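Local atomic coordinates of Udp-n-acetylglucosamine pyrophosphorylase (Trypanosoma brucei, PDB entry 4BQH), a protein that probably catalyses the uridylyl transfer from UTP to N-acetyl-alpha-D-glucosamine 1-phosphate that yields UDP-N-acetylglucosamine and diphosphate. Residues A[205-217]-A[231-245]. Residues are numbered along the deposited sequence; the frame is centred on the assembly and turned at random.
Sequences VHFFAQSSVPCYD and ICAAPGGNGAVFAAL. With 9VU ((3S)-3-[2-(1,3-benzodioxol-5-yl)-2-oxidanylidene-ethyl]-4-bromanyl-5-methyl-3-oxidanyl-1H-indol-2-one), chain C; SO4 (sulfate ion), chain D.
Val213 and Ala234 form an antiparallel hydrogen-bonded pair: Val213 N reaches Ala234 O at 2.9 Å (N-H...O 164°), and Ala234 N returns to Val213 O. Cys215 N extends the ladder to Cys232 O. Between these rungs Pro214 faces Ala233, with Pro214 CB 4.1 Å from Ile231 CD1. Cys215 SG and Cys232 SG stand 2.8 Å apart, longer than a disulfide yet closer than unbonded sulfurs normally come, so their state is doubtful; another structure of this protein has them bonded. Apolar contacts, with a water joining Ala209 O to Ala244 O, hold the other end, where helix 241-246 meets the mixed-sheet edge strand 205-209. Phe208 CE2 lies 3.6 Å from Ala244 CB and touches Leu245 CD2; chi1 of 69° sets CG between backbone N and carbonyl carbon, and the ring edge reaches Ala244. In the middle, a water joins Gln210 OE1 and Ser211 O to Gly236 N; Thr180 O holds Gln210 NE2. The inhibitor's benzodioxole lies against Val213 CG2 (3.6 Å to CAS) and Ala240 CB (3.3 Å to OAW), and Gly236 O comes 3.1 Å from CAX. Val213, Gly236 and Ala240 thus line one wall of the allosteric pocket, probably held in place by the pairing and water behind.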
# COMPACT_ATOMS: atom_id res chain seq x y z
N VAL A 205 -8.91 11.67 -8.31
CA VAL A 205 -8.68 10.24 -8.46
C VAL A 205 -7.97 9.94 -9.77
O VAL A 205 -8.46 10.32 -10.86
CB VAL A 205 -9.98 9.44 -8.36
CG1 VAL A 205 -9.67 7.95 -8.46
CG2 VAL A 205 -10.66 9.78 -7.03
N HIS A 206 -6.83 9.26 -9.68
CA HIS A 206 -5.97 9.03 -10.84
C HIS A 206 -5.75 7.56 -10.96
O HIS A 206 -5.13 6.95 -10.09
CB HIS A 206 -4.63 9.75 -10.66
CG HIS A 206 -4.76 11.22 -10.29
ND1 HIS A 206 -4.71 12.20 -11.20
CD2 HIS A 206 -4.96 11.84 -9.06
CE1 HIS A 206 -4.87 13.40 -10.60
NE2 HIS A 206 -5.03 13.19 -9.29
N PHE A 207 -6.26 6.96 -12.03
CA PHE A 207 -6.05 5.53 -12.27
C PHE A 207 -4.83 5.35 -13.17
O PHE A 207 -4.68 6.02 -14.18
CB PHE A 207 -7.26 4.93 -12.96
CG PHE A 207 -8.52 5.05 -12.17
CD1 PHE A 207 -8.83 4.14 -11.17
CD2 PHE A 207 -9.40 6.11 -12.43
CE1 PHE A 207 -10.01 4.28 -10.43
CE2 PHE A 207 -10.56 6.25 -11.71
CZ PHE A 207 -10.87 5.34 -10.71
N PHE A 208 -3.95 4.44 -12.79
CA PHE A 208 -2.75 4.20 -13.58
C PHE A 208 -2.35 2.74 -13.50
O PHE A 208 -2.21 2.21 -12.41
CB PHE A 208 -1.60 5.17 -13.19
CG PHE A 208 -0.99 4.94 -11.83
CD1 PHE A 208 -1.74 5.11 -10.64
CD2 PHE A 208 0.36 4.59 -11.72
CE1 PHE A 208 -1.15 4.91 -9.39
CE2 PHE A 208 0.97 4.40 -10.48
CZ PHE A 208 0.21 4.56 -9.31
N ALA A 209 -2.17 2.12 -14.65
CA ALA A 209 -1.89 0.68 -14.68
C ALA A 209 -0.41 0.39 -14.54
O ALA A 209 0.44 1.07 -15.16
CB ALA A 209 -2.40 0.07 -15.97
N GLN A 210 -0.11 -0.63 -13.76
CA GLN A 210 1.25 -1.14 -13.63
C GLN A 210 1.50 -2.09 -14.78
O GLN A 210 0.56 -2.50 -15.50
CB GLN A 210 1.42 -1.89 -12.30
CG GLN A 210 0.52 -3.10 -12.12
CD GLN A 210 0.51 -3.53 -10.68
OE1 GLN A 210 1.46 -4.17 -10.21
NE2 GLN A 210 -0.52 -3.11 -9.95
N SER A 211 2.76 -2.47 -14.92
CA SER A 211 3.15 -3.50 -15.87
C SER A 211 3.48 -4.81 -15.18
O SER A 211 4.03 -4.84 -14.09
CB SER A 211 4.32 -3.02 -16.71
OG SER A 211 3.84 -1.93 -17.51
N SER A 212 3.13 -5.91 -15.84
CA SER A 212 3.55 -7.22 -15.39
C SER A 212 4.99 -7.47 -15.85
O SER A 212 5.57 -6.68 -16.61
CB SER A 212 2.60 -8.26 -15.94
OG SER A 212 2.62 -8.24 -17.37
N VAL A 213 5.58 -8.56 -15.38
CA VAL A 213 6.98 -8.87 -15.67
C VAL A 213 7.02 -10.27 -16.32
O VAL A 213 6.37 -11.19 -15.82
CB VAL A 213 7.81 -8.89 -14.37
CG1 VAL A 213 9.25 -9.35 -14.63
CG2 VAL A 213 7.86 -7.48 -13.78
N PRO A 214 7.74 -10.42 -17.44
CA PRO A 214 7.76 -11.77 -18.10
C PRO A 214 8.34 -12.87 -17.22
O PRO A 214 9.14 -12.57 -16.29
CB PRO A 214 8.69 -11.57 -19.30
CG PRO A 214 8.72 -10.08 -19.53
CD PRO A 214 8.58 -9.45 -18.17
N CYS A 215 7.96 -14.13 -17.48
CA CYS A 215 8.59 -15.29 -16.86
C CYS A 215 9.51 -15.99 -17.86
O CYS A 215 9.22 -16.00 -19.06
CB CYS A 215 7.57 -16.30 -16.40
SG CYS A 215 6.00 -15.59 -15.91
N TYR A 216 10.58 -16.58 -17.35
CA TYR A 216 11.69 -17.05 -18.18
C TYR A 216 12.06 -18.52 -17.99
O TYR A 216 12.00 -19.03 -16.88
CB TYR A 216 12.93 -16.20 -17.86
CG TYR A 216 12.76 -14.75 -18.26
CD1 TYR A 216 12.14 -13.83 -17.42
CD2 TYR A 216 13.23 -14.31 -19.51
CE1 TYR A 216 11.99 -12.50 -17.81
CE2 TYR A 216 13.08 -13.00 -19.91
CZ TYR A 216 12.46 -12.11 -19.06
OH TYR A 216 12.31 -10.84 -19.46
N ASP A 217 12.46 -19.17 -19.07
CA ASP A 217 13.15 -20.46 -18.97
C ASP A 217 14.54 -20.22 -18.38
O ASP A 217 15.27 -19.38 -18.86
CB ASP A 217 13.27 -21.11 -20.35
CG ASP A 217 13.96 -22.46 -20.29
OD1 ASP A 217 13.38 -23.40 -19.71
OD2 ASP A 217 15.08 -22.58 -20.81
N ILE A 231 2.35 -14.21 -23.72
CA ILE A 231 3.56 -14.56 -22.99
C ILE A 231 3.24 -14.78 -21.52
O ILE A 231 2.28 -14.22 -20.98
CB ILE A 231 4.70 -13.52 -23.12
CG1 ILE A 231 4.40 -12.25 -22.34
CG2 ILE A 231 5.03 -13.22 -24.58
CD1 ILE A 231 5.66 -11.47 -22.02
N CYS A 232 4.03 -15.62 -20.89
CA CYS A 232 3.95 -15.83 -19.48
C CYS A 232 4.46 -14.55 -18.81
O CYS A 232 5.56 -14.08 -19.10
CB CYS A 232 4.83 -17.00 -19.07
SG CYS A 232 4.43 -17.45 -17.39
N ALA A 233 3.62 -13.97 -17.96
CA ALA A 233 4.00 -12.77 -17.19
C ALA A 233 3.23 -12.78 -15.88
O ALA A 233 2.18 -13.44 -15.75
CB ALA A 233 3.75 -11.48 -17.99
N ALA A 234 3.77 -12.08 -14.89
CA ALA A 234 3.21 -12.17 -13.54
C ALA A 234 3.31 -10.80 -12.89
O ALA A 234 4.12 -9.99 -13.33
CB ALA A 234 3.99 -13.19 -12.73
N PRO A 235 2.50 -10.55 -11.84
CA PRO A 235 2.60 -9.29 -11.12
C PRO A 235 4.03 -9.12 -10.64
O PRO A 235 4.63 -10.09 -10.14
CB PRO A 235 1.65 -9.49 -9.93
CG PRO A 235 0.60 -10.41 -10.46
CD PRO A 235 1.39 -11.39 -11.32
N GLY A 236 4.57 -7.92 -10.79
CA GLY A 236 5.98 -7.73 -10.50
C GLY A 236 6.31 -7.49 -9.04
O GLY A 236 7.48 -7.46 -8.70
N GLY A 237 5.31 -7.27 -8.19
CA GLY A 237 5.57 -6.83 -6.80
C GLY A 237 5.47 -5.31 -6.75
O GLY A 237 5.42 -4.66 -7.79
N ASN A 238 5.41 -4.75 -5.55
CA ASN A 238 5.13 -3.34 -5.41
C ASN A 238 6.21 -2.40 -5.91
O ASN A 238 5.98 -1.19 -5.96
CB ASN A 238 4.64 -2.97 -3.98
CG ASN A 238 5.62 -3.34 -2.88
OD1 ASN A 238 6.85 -3.32 -3.08
ND2 ASN A 238 5.09 -3.65 -1.68
N GLY A 239 7.37 -2.95 -6.26
CA GLY A 239 8.40 -2.16 -6.94
C GLY A 239 7.90 -1.67 -8.29
O GLY A 239 8.44 -0.72 -8.84
N ALA A 240 6.81 -2.27 -8.80
CA ALA A 240 6.17 -1.78 -10.05
C ALA A 240 5.71 -0.31 -10.01
O ALA A 240 5.44 0.28 -11.08
CB ALA A 240 4.99 -2.68 -10.45
N VAL A 241 5.60 0.26 -8.81
CA VAL A 241 5.10 1.64 -8.66
C VAL A 241 5.94 2.61 -9.46
O VAL A 241 5.39 3.54 -10.05
CB VAL A 241 5.00 2.16 -7.18
CG1 VAL A 241 3.94 1.38 -6.41
CG2 VAL A 241 6.33 2.13 -6.44
N PHE A 242 7.25 2.41 -9.49
CA PHE A 242 8.12 3.43 -10.09
C PHE A 242 7.92 3.56 -11.60
O PHE A 242 7.74 4.67 -12.11
CB PHE A 242 9.59 3.18 -9.73
CG PHE A 242 9.82 3.16 -8.26
CD1 PHE A 242 9.72 4.35 -7.50
CD2 PHE A 242 10.13 1.98 -7.61
CE1 PHE A 242 9.92 4.33 -6.14
CE2 PHE A 242 10.35 1.96 -6.24
CZ PHE A 242 10.24 3.14 -5.51
N ALA A 243 7.91 2.42 -12.28
CA ALA A 243 7.63 2.37 -13.72
C ALA A 243 6.21 2.85 -14.02
O ALA A 243 5.99 3.60 -15.00
CB ALA A 243 7.83 0.94 -14.23
N ALA A 244 5.26 2.47 -13.17
CA ALA A 244 3.88 2.86 -13.39
C ALA A 244 3.69 4.38 -13.29
O ALA A 244 3.00 4.95 -14.12
CB ALA A 244 2.95 2.09 -12.45
N LEU A 245 4.33 5.02 -12.30
CA LEU A 245 4.27 6.47 -12.15
C LEU A 245 5.02 7.18 -13.27
O LEU A 245 4.78 8.35 -13.52
CB LEU A 245 4.83 6.89 -10.79
CG LEU A 245 3.93 6.60 -9.59
CD1 LEU A 245 4.77 6.74 -8.32
CD2 LEU A 245 2.69 7.51 -9.53
OAN 9VU C . 11.82 -2.30 -18.08
CAH 9VU C . 11.56 -1.20 -17.56
NAG 9VU C . 11.04 -0.16 -18.23
CAC 9VU C . 10.92 0.89 -17.38
CAB 9VU C . 10.47 2.12 -17.64
CAA 9VU C . 10.43 3.14 -16.67
CAF 9VU C . 10.90 2.83 -15.39
CAJ 9VU C . 10.88 3.83 -14.36
CAE 9VU C . 11.37 1.51 -15.16
BRA 9VU C . 11.93 1.11 -13.39
CAD 9VU C . 11.38 0.56 -16.14
CAI 9VU C . 11.81 -0.81 -16.21
OAL 9VU C . 13.23 -0.88 -16.04
CAM 9VU C . 11.24 -1.76 -15.13
CAO 9VU C . 9.72 -2.01 -15.26
OAP 9VU C . 9.15 -1.59 -16.28
CAQ 9VU C . 9.07 -2.74 -14.23
CAV 9VU C . 9.65 -2.98 -12.98
CAU 9VU C . 9.02 -3.69 -12.03
OAY 9VU C . 9.44 -3.99 -10.77
CAX 9VU C . 8.57 -5.09 -10.36
OAW 9VU C . 7.37 -4.84 -11.10
CAT 9VU C . 7.79 -4.18 -12.22
CAS 9VU C . 7.16 -3.98 -13.39
CAR 9VU C . 7.77 -3.25 -14.41
S SO4 D . -3.99 12.56 -14.72
O1 SO4 D . -4.58 11.45 -13.95
O2 SO4 D . -3.15 12.04 -15.83
O3 SO4 D . -3.15 13.37 -13.82
O4 SO4 D . -5.08 13.35 -15.35
O HOH W 1 0.97 3.75 -15.55
O HOH W 2 2.97 -5.85 -11.86
O HOH W 3 2.51 -6.43 -7.94
O HOH W 4 4.70 -0.97 -13.56